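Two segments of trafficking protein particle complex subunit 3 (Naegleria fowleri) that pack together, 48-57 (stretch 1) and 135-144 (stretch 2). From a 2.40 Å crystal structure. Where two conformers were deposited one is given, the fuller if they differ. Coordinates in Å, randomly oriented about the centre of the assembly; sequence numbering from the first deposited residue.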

# COMPACT_ATOMS: atom_id res chain seq x y z
N ASP C 48 -13.76 15.63 10.93
CA ASP C 48 -13.23 14.92 12.10
C ASP C 48 -11.88 14.31 11.72
O ASP C 48 -11.71 13.11 11.52
CB ASP C 48 -14.22 13.90 12.65
CG ASP C 48 -13.79 13.34 14.01
OD1 ASP C 48 -12.70 13.73 14.50
OD2 ASP C 48 -14.55 12.57 14.62
N VAL C 49 -10.90 15.20 11.57
CA VAL C 49 -9.55 14.82 11.22
C VAL C 49 -8.94 13.98 12.33
O VAL C 49 -8.15 13.05 12.07
CB VAL C 49 -8.72 16.08 10.89
CG1 VAL C 49 -7.24 15.79 10.82
CG2 VAL C 49 -9.23 16.69 9.60
N ALA C 50 -9.29 14.28 13.58
CA ALA C 50 -8.81 13.49 14.70
C ALA C 50 -9.23 12.03 14.56
O ALA C 50 -8.41 11.12 14.75
CB ALA C 50 -9.34 14.08 16.01
N ALA C 51 -10.47 11.78 14.17
CA ALA C 51 -10.90 10.39 13.96
C ALA C 51 -10.11 9.75 12.83
O ALA C 51 -9.88 8.53 12.85
CB ALA C 51 -12.39 10.32 13.68
N ILE C 52 -9.74 10.53 11.82
CA ILE C 52 -8.90 9.99 10.74
C ILE C 52 -7.56 9.55 11.30
O ILE C 52 -7.08 8.45 11.02
CB ILE C 52 -8.72 11.03 9.63
CG1 ILE C 52 -10.03 11.29 8.92
CG2 ILE C 52 -7.57 10.59 8.67
CD1 ILE C 52 -9.92 12.35 7.86
N ASN C 53 -6.91 10.43 12.06
CA ASN C 53 -5.66 10.06 12.72
C ASN C 53 -5.81 8.74 13.48
O ASN C 53 -5.02 7.81 13.32
CB ASN C 53 -5.20 11.19 13.66
CG ASN C 53 -4.67 12.40 12.89
OD1 ASN C 53 -4.38 12.30 11.69
ND2 ASN C 53 -4.47 13.52 13.59
N THR C 54 -6.88 8.64 14.28
CA THR C 54 -7.09 7.45 15.10
C THR C 54 -7.31 6.19 14.27
O THR C 54 -6.76 5.13 14.60
CB THR C 54 -8.27 7.71 16.04
OG1 THR C 54 -7.90 8.78 16.92
CG2 THR C 54 -8.63 6.45 16.83
N GLN C 55 -8.10 6.27 13.20
CA GLN C 55 -8.32 5.09 12.38
C GLN C 55 -7.06 4.66 11.64
O GLN C 55 -6.85 3.46 11.41
CB GLN C 55 -9.46 5.35 11.39
CG GLN C 55 -10.81 5.21 12.03
CD GLN C 55 -11.04 3.80 12.53
OE1 GLN C 55 -10.87 2.84 11.77
NE2 GLN C 55 -11.40 3.66 13.80
N LEU C 56 -6.22 5.62 11.25
CA LEU C 56 -4.96 5.26 10.61
C LEU C 56 -4.07 4.50 11.58
O LEU C 56 -3.41 3.52 11.21
CB LEU C 56 -4.27 6.53 10.08
CG LEU C 56 -4.92 7.18 8.85
CD1 LEU C 56 -4.28 8.53 8.45
CD2 LEU C 56 -4.85 6.17 7.69
N GLU C 57 -4.07 4.93 12.85
CA GLU C 57 -3.30 4.25 13.87
C GLU C 57 -3.81 2.83 14.10
O GLU C 57 -3.02 1.89 14.22
CB GLU C 57 -3.34 5.04 15.17
CG GLU C 57 -2.24 4.69 16.15
CD GLU C 57 -2.54 3.45 16.98
OE1 GLU C 57 -3.71 2.99 16.97
OE2 GLU C 57 -1.60 2.93 17.63
N PRO C 135 -6.77 24.17 5.33
CA PRO C 135 -7.59 23.75 6.49
C PRO C 135 -7.22 22.37 7.04
O PRO C 135 -7.43 22.11 8.23
CB PRO C 135 -9.02 23.81 5.94
CG PRO C 135 -8.88 23.83 4.45
CD PRO C 135 -7.61 24.55 4.18
N ILE C 136 -6.73 21.45 6.20
CA ILE C 136 -6.29 20.17 6.71
C ILE C 136 -5.01 20.33 7.54
O ILE C 136 -4.81 19.62 8.54
CB ILE C 136 -6.10 19.16 5.56
CG1 ILE C 136 -7.41 18.96 4.80
CG2 ILE C 136 -5.61 17.82 6.10
CD1 ILE C 136 -8.58 18.63 5.67
N LYS C 137 -4.10 21.21 7.12
CA LYS C 137 -2.89 21.45 7.92
C LYS C 137 -3.25 22.03 9.27
O LYS C 137 -2.69 21.63 10.29
CB LYS C 137 -1.93 22.41 7.21
CG LYS C 137 -1.22 21.84 6.00
CD LYS C 137 -0.38 22.93 5.28
CE LYS C 137 0.65 23.54 6.22
NZ LYS C 137 1.64 24.38 5.50
N GLN C 138 -4.18 22.99 9.30
CA GLN C 138 -4.58 23.62 10.55
C GLN C 138 -5.22 22.61 11.48
O GLN C 138 -5.10 22.74 12.71
CB GLN C 138 -5.53 24.79 10.25
N LYS C 139 -5.90 21.61 10.93
CA LYS C 139 -6.49 20.54 11.71
C LYS C 139 -5.49 19.46 12.09
O LYS C 139 -5.86 18.51 12.80
CB LYS C 139 -7.68 19.94 10.95
CG LYS C 139 -8.90 20.87 10.89
CD LYS C 139 -10.00 20.22 10.06
CE LYS C 139 -11.05 21.23 9.58
NZ LYS C 139 -11.44 20.98 8.15
N ARG C 140 -4.24 19.59 11.66
CA ARG C 140 -3.15 18.69 12.05
C ARG C 140 -3.48 17.23 11.75
O ARG C 140 -3.36 16.35 12.61
CB ARG C 140 -2.76 18.90 13.52
CG ARG C 140 -1.96 20.19 13.69
CD ARG C 140 -1.31 20.38 15.04
NE ARG C 140 -0.11 19.54 15.12
CZ ARG C 140 1.09 19.91 14.68
NH1 ARG C 140 1.25 21.10 14.10
NH2 ARG C 140 2.12 19.08 14.79
N LEU C 141 -3.83 16.95 10.50
CA LEU C 141 -3.78 15.57 10.04
C LEU C 141 -2.36 15.04 10.17
O LEU C 141 -1.39 15.73 9.82
CB LEU C 141 -4.20 15.50 8.57
CG LEU C 141 -3.92 14.21 7.81
CD1 LEU C 141 -4.92 13.15 8.23
CD2 LEU C 141 -3.97 14.47 6.29
N TYR C 142 -2.23 13.83 10.67
CA TYR C 142 -0.93 13.15 10.65
C TYR C 142 -1.00 12.10 9.55
O TYR C 142 -1.34 10.93 9.78
CB TYR C 142 -0.59 12.56 12.02
CG TYR C 142 -0.12 13.62 12.99
CD1 TYR C 142 1.00 14.41 12.70
CD2 TYR C 142 -0.77 13.80 14.22
CE1 TYR C 142 1.45 15.38 13.60
CE2 TYR C 142 -0.32 14.78 15.14
CZ TYR C 142 0.79 15.56 14.81
OH TYR C 142 1.25 16.52 15.68
N TYR C 143 -0.63 12.55 8.35
CA TYR C 143 -0.77 11.77 7.13
C TYR C 143 -0.24 10.34 7.27
O TYR C 143 -0.85 9.40 6.76
CB TYR C 143 -0.05 12.49 5.99
CG TYR C 143 -0.27 11.86 4.64
CD1 TYR C 143 -1.38 12.19 3.87
CD2 TYR C 143 0.61 10.92 4.14
CE1 TYR C 143 -1.59 11.61 2.61
CE2 TYR C 143 0.42 10.34 2.93
CZ TYR C 143 -0.68 10.68 2.16
OH TYR C 143 -0.85 10.07 0.95
N SER C 144 0.89 10.17 7.96
CA SER C 144 1.56 8.88 8.12
C SER C 144 1.27 8.19 9.45
O SER C 144 2.07 7.36 9.88
CB SER C 144 3.06 9.03 7.97
OG SER C 144 3.39 9.48 6.69

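A chain leaving a helix exposes peptide groups that no longer have helical partners, and a carboxamide side chain, which carries a donor and an acceptor side by side, is well equipped to satisfy them. The packing of 48-57 against 135-144 in this trafficking protein particle complex subunit illustrates the principle. The second stretch leaves its helix through a Schellman motif: R140 adopts positive phi, R140 N bonds to K137 O at 2.9 Å, and L141 N makes a weak bond to I136 O at 3.5 Å. Beyond this turn, N53 reaches across from the first helix. Its OD1 accepts from Y142 N at 2.8 Å, while its ND2 donates to R140 O at 3.2 Å. Both bonds are nearly straight, so the amide spans L141 and satisfies a backbone donor and a backbone acceptor with one side chain. The backbone of N53 remains helical, its N bonded to V49 O at 2.9 Å.

Apolar contacts flank this polar clasp. V49, one turn earlier, points toward the other stretch and is buried there; its CG1 lies 3.8 Å from L141 CB, and its CG2 lies 3.6 Å from K139 CD, in the aliphatic part of the lysine. L141 starts sideways, but its end comes nearer, placing CD1 3.7 Å from I52 CG2, and its hydrocarbon side chain needs no polar partner. Farther along, L56 packs its CD1 against backbone, 3.9 Å from Y143 O, a van der Waals contact. Together the stretches bury 357 Å².

Some other polar groups are satisfied within their own stretch. D48 OD1 caps the first helix by accepting from A51 N at 3.0 Å. R140 directs its guanidinium away from the contact, where NH2 donates to Y142 OH at 2.8 Å, tying together residues on either side of L141. The E57 carboxylate and S144 OG are hydrogen-bonded elsewhere in the structure.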